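Local structure of adenosine deaminase (Burkholderia ambifaria, 4GXW) at residues Thr120-Val123 and Gly127-Tyr130; Pro156-Glu161 and Asp165-Ile170. The protein probably acts as a zinc-dependent deaminase of adenine or a related purine, as a member of the adenosine and AMP deaminase family. One frame throughout, in Å; residues are numbered along the deposited sequence.

Contact 1 (Thr120-Val123 and Gly127-Tyr130)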
ATOM      1  N   THR A 120       7.210   6.738  14.908  1.00  9.05           N
ATOM      2  CA  THR A 120       6.890   6.798  16.330  1.00  8.99           C
ATOM      3  C   THR A 120       7.240   5.488  17.031  1.00  8.39           C
ATOM      4  O   THR A 120       7.933   5.487  18.055  1.00  9.69           O
ATOM      5  CB  THR A 120       5.416   7.161  16.572  1.00 10.06           C
ATOM      6  OG1 THR A 120       5.125   8.409  15.937  1.00 10.22           O
ATOM      7  CG2 THR A 120       5.120   7.267  18.059  1.00 12.11           C
ATOM      8  N   GLY A 121       6.789   4.369  16.472  1.00  9.08           N
ATOM      9  CA  GLY A 121       7.126   3.066  17.020  1.00 10.13           C
ATOM     10  C   GLY A 121       8.626   2.823  17.055  1.00  9.43           C
ATOM     11  O   GLY A 121       9.163   2.330  18.044  1.00 10.13           O
ATOM     12  N   THR A 122       9.320   3.175  15.982  1.00  8.46           N
ATOM     13  CA  THR A 122      10.753   2.937  15.917  1.00  8.76           C
ATOM     14  C   THR A 122      11.513   3.748  16.971  1.00  8.68           C
ATOM     15  O   THR A 122      12.366   3.212  17.681  1.00  9.61           O
ATOM     16  CB  THR A 122      11.271   3.249  14.510  1.00  7.99           C
ATOM     17  OG1 THR A 122      10.625   2.365  13.585  1.00  9.96           O
ATOM     18  CG2 THR A 122      12.780   3.075  14.436  1.00 10.10           C
ATOM     19  N   VAL A 123      11.213   5.037  17.065  1.00  8.82           N
ATOM     20  CA  VAL A 123      11.929   5.903  18.001  1.00  9.43           C
ATOM     21  C   VAL A 123      11.516   5.653  19.456  1.00  8.78           C
ATOM     22  O   VAL A 123      12.371   5.481  20.329  1.00  9.75           O
ATOM     23  CB  VAL A 123      11.748   7.401  17.649  1.00 10.00           C
ATOM     24  CG1 VAL A 123      12.476   8.278  18.656  1.00 11.96           C
ATOM     25  CG2 VAL A 123      12.255   7.686  16.242  1.00 10.62           C
ATOM     26  N   GLY A 127      13.383   2.215  20.284  1.00  9.67           N
ATOM     27  CA  GLY A 127      14.478   2.996  20.844  1.00 10.39           C
ATOM     28  C   GLY A 127      15.622   3.227  19.868  1.00  9.62           C
ATOM     29  O   GLY A 127      16.794   3.237  20.256  1.00 11.06           O
ATOM     30  N   ILE A 128      15.280   3.377  18.593  1.00  9.50           N
ATOM     31  CA  ILE A 128      16.261   3.686  17.559  1.00 10.37           C
ATOM     32  C   ILE A 128      16.058   5.133  17.123  1.00  9.66           C
ATOM     33  O   ILE A 128      14.973   5.501  16.680  1.00 10.65           O
ATOM     34  CB  ILE A 128      16.090   2.768  16.342  1.00 10.52           C
ATOM     35  CG1 ILE A 128      16.272   1.301  16.755  1.00 12.77           C
ATOM     36  CG2 ILE A 128      17.081   3.141  15.249  1.00 13.65           C
ATOM     37  CD1 ILE A 128      15.930   0.306  15.656  1.00 14.67           C
ATOM     38  N   PRO A 129      17.091   5.972  17.274  1.00  9.80           N
ATOM     39  CA  PRO A 129      16.939   7.389  16.918  1.00 11.05           C
ATOM     40  C   PRO A 129      16.494   7.587  15.470  1.00  9.95           C
ATOM     41  O   PRO A 129      16.921   6.830  14.578  1.00  9.27           O
ATOM     42  CB  PRO A 129      18.349   7.951  17.122  1.00 11.62           C
ATOM     43  CG  PRO A 129      18.944   7.069  18.181  1.00 15.25           C
ATOM     44  CD  PRO A 129      18.400   5.690  17.892  1.00 11.12           C
ATOM     45  N   TYR A 130      15.636   8.586  15.255  1.00  9.04           N
ATOM     46  CA  TYR A 130      15.081   8.859  13.933  1.00  8.54           C
ATOM     47  C   TYR A 130      16.170   8.928  12.859  1.00  9.72           C
ATOM     48  O   TYR A 130      16.054   8.312  11.802  1.00  8.92           O
ATOM     49  CB  TYR A 130      14.263  10.168  13.896  1.00  9.32           C
ATOM     50  CG  TYR A 130      13.627  10.349  12.544  1.00  8.69           C
ATOM     51  CD1 TYR A 130      14.306  10.983  11.507  1.00 10.17           C
ATOM     52  CD2 TYR A 130      12.372   9.822  12.275  1.00  9.99           C
ATOM     53  CE1 TYR A 130      13.756  11.098  10.253  1.00  8.87           C
ATOM     54  CE2 TYR A 130      11.804   9.935  11.021  1.00  8.80           C
ATOM     55  CZ  TYR A 130      12.499  10.565  10.009  1.00  8.52           C
ATOM     56  OH  TYR A 130      11.922  10.657   8.759  1.00  9.97           O
TER
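One backbone hydrogen bond ties I128 to the helix it has just left: its N donates to T122 O at 3.1 Å, and the N-H points almost straight at the acceptor (175°). The donor stands 29° off the plane of the T122 carbonyl. T122 and I128 are six residues apart, one more than the outer bond of a Schellman motif spans, in keeping with the wider pi-type turn at 121-123. G127, with positive phi, turns the chain back at the end of helix 119-126.

Two CA-H...O contacts accompany the bend, one from each segment. The CA of G127 lies 3.3 Å from V123 O, while the CA of V123 approaches I128 O at 3.3 Å. The bend lies in the adenosine deaminase TIM barrel, between strand 110-117 and helix 130-148, and P129 takes the N-cap position of that helix.

Methyl packing makes up the rest. CG1 of V123 lies anti to the backbone N (chi1 179°), which leaves CG2 facing the turn, 4.0 Å from Y130 CB and also touching the carbonyl oxygen of I128. T122 meets I128 with its methyl, CG2 resting 3.8 Å from CB of the isoleucine as the two side chains run aslant. Its hydroxyl, in contrast, is hydrogen-bonded to W117 NE1. The ring of Y130 points its hydroxyl to Q134 OE1 and stacks on W173, whereas A133 packs against both T122 and I128.

Contact 2 (Pro156-Glu161 and Asp165-Ile170); sequences PSIDRE and DEAVAI
A167 presses its CB into the side of I158, and this is the tight part of the contact. CG1 of I158 lies 3.6 Å from CB of A167, and both CG2 and CD1 come to within 3.7 Å of that same methyl, so the small side chain is gripped by three carbons of the larger one. Because A167 carries only a methyl, the backbones can come close, with its CA 5.4 Å from the CA of I158. One helical turn on, CD1 of I170 meets mainly the strand backbone. With CG1 anti to its carbonyl carbon (chi1 -68°) and the chain then extended (chi2 172°), CD1 is carried to 3.7 Å from S157 O and 3.8 Å from I158 CA. Its other branch, CG2, sits 4.0 Å from CB of P156, a lighter touch at the start of the segment. No hydrogen bond crosses between strand and helix; S157 O is taken by N118 ND2.

Towards the other end the two segments part. Here D159 OD1 accepts the backbone N of E161 at 3.2 Å, an Asx turn that bends the chain after the strand, and D159 OD2 forms a salt bridge with R81. On the helix, the CB of E166 faces the strand, but its carboxylate swings off to a salt bridge with R124, and D165 lies exposed. The CB of S157 turns away from the helix, its side chain about 8 Å from the zinc ion; in the conformer described its hydroxyl bonds to I155 O. Strand 151-159 and helix 164-176 run antiparallel, their local axes at 169°, as successive elements of the beta-alpha-beta unit completed by strand 184-188 in the TIM barrel.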
ATOM      1  N   PRO A 156       7.107   8.499   5.811  1.00  7.14           N
ATOM      2  CA  PRO A 156       6.926   8.390   7.260  1.00  8.66           C
ATOM      3  C   PRO A 156       5.458   8.639   7.581  1.00  7.61           C
ATOM      4  O   PRO A 156       4.856   9.583   7.051  1.00  8.52           O
ATOM      5  CB  PRO A 156       7.838   9.492   7.808  1.00  7.69           C
ATOM      6  CG  PRO A 156       8.892   9.658   6.738  1.00  8.15           C
ATOM      7  CD  PRO A 156       8.146   9.478   5.442  1.00  8.15           C
ATOM      8  N   SER A 157       4.883   7.801   8.437  0.71  7.26           N
ATOM      9  CA  SER A 157       3.442   7.814   8.634  0.71  7.62           C
ATOM     10  C   SER A 157       3.061   7.947  10.093  0.71  8.28           C
ATOM     11  O   SER A 157       3.636   7.297  10.975  0.71  8.96           O
ATOM     12  CB  SER A 157       2.814   6.557   8.037  0.71 10.00           C
ATOM     13  OG  SER A 157       3.012   6.532   6.630  0.71  8.34           O
ATOM     14  N   ILE A 158       2.073   8.798  10.329  1.00  8.43           N
ATOM     15  CA  ILE A 158       1.557   9.038  11.662  1.00  8.08           C
ATOM     16  C   ILE A 158       0.868   7.793  12.208  1.00  7.79           C
ATOM     17  O   ILE A 158       0.112   7.132  11.486  1.00  9.29           O
ATOM     18  CB  ILE A 158       0.540  10.196  11.617  1.00  8.19           C
ATOM     19  CG1 ILE A 158       1.242  11.494  11.188  1.00  7.99           C
ATOM     20  CG2 ILE A 158      -0.199  10.330  12.942  1.00  7.65           C
ATOM     21  CD1 ILE A 158       0.282  12.546  10.670  1.00  9.27           C
ATOM     22  N   ASP A 159       1.181   7.434  13.452  1.00  8.41           N
ATOM     23  CA  ASP A 159       0.484   6.381  14.181  1.00  9.49           C
ATOM     24  C   ASP A 159      -0.699   7.074  14.851  1.00  8.43           C
ATOM     25  O   ASP A 159      -0.542   7.737  15.878  1.00  9.21           O
ATOM     26  CB  ASP A 159       1.450   5.781  15.215  1.00  9.67           C
ATOM     27  CG  ASP A 159       0.826   4.710  16.076  1.00 11.18           C
ATOM     28  OD1 ASP A 159      -0.410   4.527  16.054  1.00 11.42           O
ATOM     29  OD2 ASP A 159       1.611   4.054  16.800  1.00 14.04           O
ATOM     30  N   ARG A 160      -1.883   6.946  14.267  1.00  9.21           N
ATOM     31  CA  ARG A 160      -3.018   7.737  14.738  1.00  9.51           C
ATOM     32  C   ARG A 160      -3.544   7.306  16.105  1.00  9.91           C
ATOM     33  O   ARG A 160      -4.395   7.981  16.682  1.00 10.15           O
ATOM     34  CB  ARG A 160      -4.145   7.752  13.702  1.00  9.58           C
ATOM     35  CG  ARG A 160      -4.968   6.468  13.647  1.00  8.38           C
ATOM     36  CD  ARG A 160      -5.729   6.348  12.320  1.00  9.55           C
ATOM     37  NE  ARG A 160      -6.593   7.505  12.082  1.00  8.51           N
ATOM     38  CZ  ARG A 160      -6.946   7.968  10.882  1.00  8.71           C
ATOM     39  NH1 ARG A 160      -6.545   7.356   9.771  1.00  9.53           N
ATOM     40  NH2 ARG A 160      -7.713   9.057  10.801  1.00  8.91           N
ATOM     41  N   GLU A 161      -3.044   6.191  16.629  1.00  9.87           N
ATOM     42  CA  GLU A 161      -3.431   5.753  17.967  1.00 10.16           C
ATOM     43  C   GLU A 161      -2.680   6.500  19.058  1.00  9.52           C
ATOM     44  O   GLU A 161      -3.043   6.418  20.231  1.00 13.39           O
ATOM     45  CB  GLU A 161      -3.253   4.240  18.109  1.00 10.27           C
ATOM     46  CG  GLU A 161      -4.152   3.455  17.154  1.00 13.57           C
ATOM     47  CD  GLU A 161      -3.951   1.960  17.238  1.00 16.05           C
ATOM     48  OE1 GLU A 161      -3.556   1.464  18.318  1.00 23.83           O
ATOM     49  OE2 GLU A 161      -4.171   1.275  16.218  1.00 14.11           O
ATOM     50  N   ASP A 165       0.682  15.232  19.141  1.00 13.36           N
ATOM     51  CA  ASP A 165       2.053  15.712  19.335  1.00 15.25           C
ATOM     52  C   ASP A 165       3.104  14.808  18.692  1.00 12.68           C
ATOM     53  O   ASP A 165       4.150  15.284  18.241  1.00 13.39           O
ATOM     54  CB  ASP A 165       2.393  15.845  20.822  1.00 18.70           C
ATOM     55  CG  ASP A 165       1.762  17.050  21.462  1.00 29.33           C
ATOM     56  OD1 ASP A 165       1.293  17.941  20.729  1.00 30.99           O
ATOM     57  OD2 ASP A 165       1.757  17.108  22.708  1.00 30.29           O
ATOM     58  N   GLU A 166       2.844  13.505  18.662  1.00 11.94           N
ATOM     59  CA  GLU A 166       3.798  12.576  18.068  1.00 13.58           C
ATOM     60  C   GLU A 166       3.826  12.774  16.561  1.00  9.86           C
ATOM     61  O   GLU A 166       4.865  12.613  15.923  1.00 11.62           O
ATOM     62  CB  GLU A 166       3.476  11.116  18.423  1.00 12.97           C
ATOM     63  CG  GLU A 166       3.658  10.765  19.898  1.00 14.14           C
ATOM     64  CD  GLU A 166       5.101  10.839  20.388  1.00 16.62           C
ATOM     65  OE1 GLU A 166       6.043  10.855  19.568  1.00 15.68           O
ATOM     66  OE2 GLU A 166       5.294  10.868  21.619  1.00 27.61           O
ATOM     67  N   ALA A 167       2.680  13.146  15.995  1.00 10.60           N
ATOM     68  CA  ALA A 167       2.585  13.411  14.568  1.00  9.98           C
ATOM     69  C   ALA A 167       3.414  14.646  14.190  1.00 10.37           C
ATOM     70  O   ALA A 167       4.158  14.622  13.206  1.00 10.23           O
ATOM     71  CB  ALA A 167       1.114  13.579  14.148  1.00 11.19           C
ATOM     72  N   VAL A 168       3.304  15.709  14.986  1.00  9.09           N
ATOM     73  CA  VAL A 168       4.132  16.893  14.787  1.00 11.56           C
ATOM     74  C   VAL A 168       5.616  16.533  14.904  1.00 10.02           C
ATOM     75  O   VAL A 168       6.441  17.015  14.120  1.00 11.49           O
ATOM     76  CB  VAL A 168       3.742  18.028  15.762  1.00 10.62           C
ATOM     77  CG1 VAL A 168       4.727  19.202  15.676  1.00 11.60           C
ATOM     78  CG2 VAL A 168       2.323  18.499  15.470  1.00 13.05           C
ATOM     79  N   ALA A 169       5.949  15.663  15.858  1.00  9.59           N
ATOM     80  CA  ALA A 169       7.336  15.232  16.043  1.00 12.16           C
ATOM     81  C   ALA A 169       7.913  14.594  14.774  1.00  9.90           C
ATOM     82  O   ALA A 169       9.085  14.790  14.444  1.00 12.11           O
ATOM     83  CB  ALA A 169       7.460  14.283  17.247  1.00 12.77           C
ATOM     84  N   ILE A 170       7.091  13.843  14.045  1.00  9.86           N
ATOM     85  CA  ILE A 170       7.545  13.226  12.798  1.00 11.20           C
ATOM     86  C   ILE A 170       7.969  14.264  11.767  1.00 10.44           C
ATOM     87  O   ILE A 170       9.030  14.135  11.136  1.00 11.39           O
ATOM     88  CB  ILE A 170       6.448  12.342  12.183  1.00 11.19           C
ATOM     89  CG1 ILE A 170       6.209  11.122  13.070  1.00 11.65           C
ATOM     90  CG2 ILE A 170       6.802  11.928  10.753  1.00 13.25           C
ATOM     91  CD1 ILE A 170       5.020  10.302  12.645  1.00 14.39           C
TER

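How the contacts relate
The centres of contacts 1 and 2 are 12 Å apart, and contact 1 is complete in the chain before the first residue of contact 2. Helix 130-148 begins at the end of contact 1 and leads back to strand 151-159, on which contact 2 starts. Strand 110-117, which leads into contact 1, and strand 151-159, which forms one side of contact 2, are neighbours in the parallel sheet of the TIM barrel. The contacts also touch directly, by packing: T120 OG1 lies 3.8 Å from I170 CD1, and Y130 OH 3.8 Å from P156 CG. Helix 119-126 thus packs against helix 164-176, joining two helices on the outer side of the barrel, with contact 2 closer to the zinc site.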